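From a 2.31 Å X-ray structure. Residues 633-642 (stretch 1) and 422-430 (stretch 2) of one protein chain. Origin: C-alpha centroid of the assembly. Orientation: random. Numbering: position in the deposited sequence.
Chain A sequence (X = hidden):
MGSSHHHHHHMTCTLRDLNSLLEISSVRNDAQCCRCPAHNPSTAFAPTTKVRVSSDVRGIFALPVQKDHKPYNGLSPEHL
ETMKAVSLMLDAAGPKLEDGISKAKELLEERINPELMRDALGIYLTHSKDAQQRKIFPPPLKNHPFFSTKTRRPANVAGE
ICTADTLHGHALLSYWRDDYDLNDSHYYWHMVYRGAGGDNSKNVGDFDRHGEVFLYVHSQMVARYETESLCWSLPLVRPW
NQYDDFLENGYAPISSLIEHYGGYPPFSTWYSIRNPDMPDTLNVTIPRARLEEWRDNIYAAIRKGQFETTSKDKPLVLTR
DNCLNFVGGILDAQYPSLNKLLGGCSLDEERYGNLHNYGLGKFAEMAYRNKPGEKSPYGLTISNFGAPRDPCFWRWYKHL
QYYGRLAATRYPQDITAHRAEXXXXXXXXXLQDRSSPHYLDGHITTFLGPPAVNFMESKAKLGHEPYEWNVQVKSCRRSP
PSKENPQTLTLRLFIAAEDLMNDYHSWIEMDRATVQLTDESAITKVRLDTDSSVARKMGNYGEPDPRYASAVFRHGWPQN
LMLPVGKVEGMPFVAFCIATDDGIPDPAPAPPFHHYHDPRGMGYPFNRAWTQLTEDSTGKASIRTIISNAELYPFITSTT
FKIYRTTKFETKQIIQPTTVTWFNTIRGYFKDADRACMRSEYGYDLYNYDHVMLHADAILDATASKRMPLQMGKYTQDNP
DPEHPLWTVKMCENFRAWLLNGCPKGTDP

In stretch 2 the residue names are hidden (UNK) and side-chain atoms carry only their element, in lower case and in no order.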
# COMPACT_ATOMS: atom_id res chain seq x y z
N TYR A 633 -36.60 -14.44 -23.59
CA TYR A 633 -35.86 -13.60 -24.54
C TYR A 633 -34.87 -14.43 -25.33
O TYR A 633 -33.67 -14.36 -25.08
CB TYR A 633 -35.13 -12.45 -23.83
CG TYR A 633 -36.03 -11.65 -22.90
CD1 TYR A 633 -36.89 -10.68 -23.40
CD2 TYR A 633 -36.03 -11.88 -21.53
CE1 TYR A 633 -37.72 -9.95 -22.56
CE2 TYR A 633 -36.86 -11.17 -20.68
CZ TYR A 633 -37.71 -10.20 -21.20
OH TYR A 633 -38.53 -9.47 -20.38
N PRO A 634 -35.36 -15.21 -26.30
CA PRO A 634 -34.51 -16.22 -26.97
C PRO A 634 -33.52 -15.58 -27.93
O PRO A 634 -32.55 -16.22 -28.33
CB PRO A 634 -35.53 -17.10 -27.72
CG PRO A 634 -36.91 -16.67 -27.22
CD PRO A 634 -36.75 -15.24 -26.79
N PHE A 635 -33.78 -14.33 -28.29
CA PHE A 635 -32.92 -13.53 -29.17
C PHE A 635 -31.79 -12.80 -28.39
O PHE A 635 -31.05 -11.98 -28.95
CB PHE A 635 -33.79 -12.50 -29.94
CG PHE A 635 -34.51 -11.54 -29.03
CD1 PHE A 635 -35.66 -11.93 -28.36
CD2 PHE A 635 -34.00 -10.28 -28.80
CE1 PHE A 635 -36.30 -11.07 -27.49
CE2 PHE A 635 -34.63 -9.41 -27.93
CZ PHE A 635 -35.79 -9.80 -27.28
N ILE A 636 -31.69 -13.09 -27.10
CA ILE A 636 -30.59 -12.62 -26.24
C ILE A 636 -29.94 -13.83 -25.61
O ILE A 636 -30.63 -14.80 -25.25
CB ILE A 636 -31.08 -11.65 -25.12
CG1 ILE A 636 -31.50 -10.29 -25.70
CG2 ILE A 636 -29.98 -11.44 -24.07
CD1 ILE A 636 -32.37 -9.45 -24.74
N THR A 637 -28.62 -13.81 -25.49
CA THR A 637 -27.93 -14.83 -24.72
C THR A 637 -26.73 -14.20 -24.02
O THR A 637 -26.28 -13.11 -24.38
CB THR A 637 -27.47 -15.99 -25.61
OG1 THR A 637 -27.19 -17.14 -24.79
CG2 THR A 637 -26.24 -15.61 -26.43
N SER A 638 -26.22 -14.87 -22.99
CA SER A 638 -25.11 -14.33 -22.22
C SER A 638 -24.33 -15.45 -21.61
O SER A 638 -24.83 -16.56 -21.43
CB SER A 638 -25.61 -13.36 -21.14
OG SER A 638 -26.32 -14.04 -20.14
N THR A 639 -23.07 -15.15 -21.28
CA THR A 639 -22.16 -16.17 -20.80
C THR A 639 -21.05 -15.50 -20.00
O THR A 639 -20.68 -14.36 -20.28
CB THR A 639 -21.58 -17.00 -21.97
OG1 THR A 639 -20.92 -18.16 -21.46
CG2 THR A 639 -20.58 -16.18 -22.75
N THR A 640 -20.53 -16.20 -19.00
CA THR A 640 -19.44 -15.63 -18.21
C THR A 640 -18.10 -16.05 -18.82
O THR A 640 -18.00 -17.09 -19.44
CB THR A 640 -19.54 -16.05 -16.73
OG1 THR A 640 -20.88 -15.82 -16.27
CG2 THR A 640 -18.60 -15.21 -15.85
N PHE A 641 -17.09 -15.21 -18.69
CA PHE A 641 -15.73 -15.56 -19.07
C PHE A 641 -14.78 -14.81 -18.14
O PHE A 641 -15.20 -13.94 -17.40
CB PHE A 641 -15.43 -15.22 -20.53
CG PHE A 641 -15.42 -13.74 -20.83
CD1 PHE A 641 -16.61 -13.03 -20.96
CD2 PHE A 641 -14.22 -13.05 -21.01
CE1 PHE A 641 -16.60 -11.67 -21.24
CE2 PHE A 641 -14.22 -11.70 -21.30
CZ PHE A 641 -15.41 -11.02 -21.41
N LYS A 642 -13.51 -15.15 -18.20
CA LYS A 642 -12.56 -14.51 -17.33
C LYS A 642 -11.41 -13.94 -18.14
O LYS A 642 -10.95 -14.54 -19.12
CB LYS A 642 -12.04 -15.49 -16.27
CG LYS A 642 -13.08 -15.89 -15.21
CD LYS A 642 -12.42 -16.73 -14.11
CE LYS A 642 -13.44 -17.49 -13.28
NZ LYS A 642 -12.81 -18.12 -12.08
N UNK A 422 -35.06 -15.24 -34.26
CA UNK A 422 -33.92 -16.11 -34.19
C UNK A 422 -33.76 -16.58 -32.75
O UNK A 422 -34.21 -15.92 -31.82
c UNK A 422 -32.67 -15.36 -34.72
c UNK A 422 -32.24 -15.93 -36.03
c UNK A 422 -31.52 -15.30 -33.70
N UNK A 423 -33.15 -17.75 -32.57
CA UNK A 423 -32.82 -18.19 -31.22
C UNK A 423 -31.32 -18.22 -31.09
O UNK A 423 -30.65 -18.90 -31.87
c UNK A 423 -32.82 -20.12 -29.60
c UNK A 423 -33.39 -19.59 -30.91
c UNK A 423 -34.92 -19.56 -30.87
N UNK A 424 -30.80 -17.46 -30.12
CA UNK A 424 -29.36 -17.47 -29.83
C UNK A 424 -29.04 -18.43 -28.70
O UNK A 424 -29.81 -18.57 -27.75
c UNK A 424 -28.02 -13.74 -30.04
c UNK A 424 -28.85 -16.07 -29.45
c UNK A 424 -28.82 -14.97 -30.51
c UNK A 424 -28.28 -15.51 -31.83
N UNK A 425 -27.88 -19.06 -28.78
CA UNK A 425 -27.41 -19.92 -27.70
C UNK A 425 -25.91 -20.08 -27.78
O UNK A 425 -25.29 -19.72 -28.79
o UNK A 425 -27.55 -22.06 -28.83
c UNK A 425 -28.08 -21.30 -27.76
N UNK A 426 -25.31 -20.59 -26.72
CA UNK A 426 -23.91 -21.01 -26.75
C UNK A 426 -22.92 -19.90 -27.08
O UNK A 426 -22.03 -20.08 -27.89
c UNK A 426 -23.72 -22.16 -27.74
c UNK A 426 -24.26 -23.48 -27.22
o UNK A 426 -25.12 -24.10 -27.83
n UNK A 426 -23.76 -23.91 -26.09
N UNK A 427 -23.07 -18.75 -26.43
CA UNK A 427 -22.13 -17.67 -26.63
C UNK A 427 -20.80 -18.02 -25.97
O UNK A 427 -20.77 -18.41 -24.81
c UNK A 427 -22.45 -13.92 -25.48
c UNK A 427 -21.45 -14.83 -27.59
c UNK A 427 -22.68 -16.36 -26.05
c UNK A 427 -21.78 -15.13 -26.14
N UNK A 428 -19.71 -17.89 -26.72
CA UNK A 428 -18.40 -18.16 -26.18
C UNK A 428 -17.40 -17.02 -26.53
O UNK A 428 -17.43 -16.48 -27.64
c UNK A 428 -17.85 -19.52 -26.69
c UNK A 428 -16.50 -19.81 -26.11
c UNK A 428 -18.81 -20.67 -26.34
N UNK A 429 -16.55 -16.65 -25.57
CA UNK A 429 -15.37 -15.83 -25.86
C UNK A 429 -14.12 -16.69 -25.61
O UNK A 429 -13.99 -17.26 -24.52
c UNK A 429 -16.68 -13.78 -25.10
c UNK A 429 -14.20 -13.61 -25.41
c UNK A 429 -15.34 -14.53 -24.99
N UNK A 430 -13.23 -16.81 -26.60
CA UNK A 430 -12.09 -17.75 -26.54
C UNK A 430 -10.83 -17.15 -27.08
O UNK A 430 -10.89 -16.27 -27.93
c UNK A 430 -13.63 -19.48 -27.67
n UNK A 430 -13.75 -22.42 -31.49
c UNK A 430 -12.27 -19.00 -27.41
c UNK A 430 -13.57 -20.93 -28.15
n UNK A 430 -14.05 -23.32 -29.39
n UNK A 430 -13.52 -21.11 -29.59
c UNK A 430 -13.77 -22.28 -30.16
O HOH W 1 -31.31 -17.35 -25.56
O HOH W 2 -24.68 -18.36 -24.12

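Position 422 carries three side-chain carbons, one of them bearing the other two. None comes within 4.5 Å of stretch 1. A fork at the first carbon makes it Val-422. Its CA-to-CB bond points sideways. The backbone makes the approach, with Val-422 O 3.8 Å from Phe-635 CA.

Position 423 has the same three carbons, again forked at CB. One branch end lies near the proline ring of stretch 1. This is Val-423. Val-423 CG2 is 4.0 Å from Pro-634 CB, an apolar contact. Val-423 CA also makes a CA-H...O contact with Pro-634 O, at 3.5 Å.

Position 424 has four carbons, forked at the second, and its CA-to-CB bond points toward stretch 1. A branch carbon reaches Phe-635 O, and CB lies near the methyl of Thr-637. It is Leu-424. Leu-424 CD1 comes to 3.7 Å from Phe-635 O, and Leu-424 CB lies 4.0 Å from Thr-637 CG2. Its backbone N donates a hydrogen bond of 2.8 Å to Pro-634 O.

Position 425 has one carbon, then one oxygen. Its CA-to-CB bond points away, and only its backbone comes near Thr-637. It is Ser-425. Ser-425 CA is 4.0 Å from Thr-637 OG1.

Position 426 has two carbons, the second carrying one oxygen and one nitrogen. Its CA-to-CB bond points away, and it barely meets stretch 1. That is a short amide, Asn-426. Its phi and psi of 60° and 47° are unusual for a strand.

Position 427 has four carbons, forked at the second, and its CA-to-CB bond points toward stretch 1. Its carbons pack against the methyls of Thr-637 and Thr-639. It is Leu-427. Leu-427 CB is 3.7 Å from Thr-637 CG2, and Leu-427 CG is 3.7 Å from Thr-639 CG2.

Position 428 has three carbons forked at CB. Its CA-to-CB bond points away, and the side chain touches nothing on stretch 1 within 4.5 Å. It is Val-428.

Position 429 has the same fork, but its CA-to-CB bond points toward stretch 1, beside a phenylalanine ring. It is Val-429. Val-429 CG2 sits over one face of the Phe-641 ring, 4.2 Å from Phe-641 CD1.

Position 430 has three carbons, a nitrogen, then a carbon carrying two more nitrogens. Its CA-to-CB bond points away. This guanidinium marks Arg-430. NE and NH2 bond elsewhere in the structure.

The two strands run nearly parallel, at 5°, with axes 6.0 Å apart at closest approach. Just before the strand of stretch 1 begins, Pro-634 O accepts the hydrogen bond from Leu-424 N. Waters span the gap farther along. Water 1 lies 2.9 Å from Leu-424 O and 2.7 Å from Ile-636 O, between the two backbones. Water 2 accepts from Leu-427 N at 2.8 Å and donates to Ser-638 O at 3.2 Å. Apolar packing, from Pro-634 to Phe-641, completes the contact.

Stretch 2 422-430: VVLSNLVVR
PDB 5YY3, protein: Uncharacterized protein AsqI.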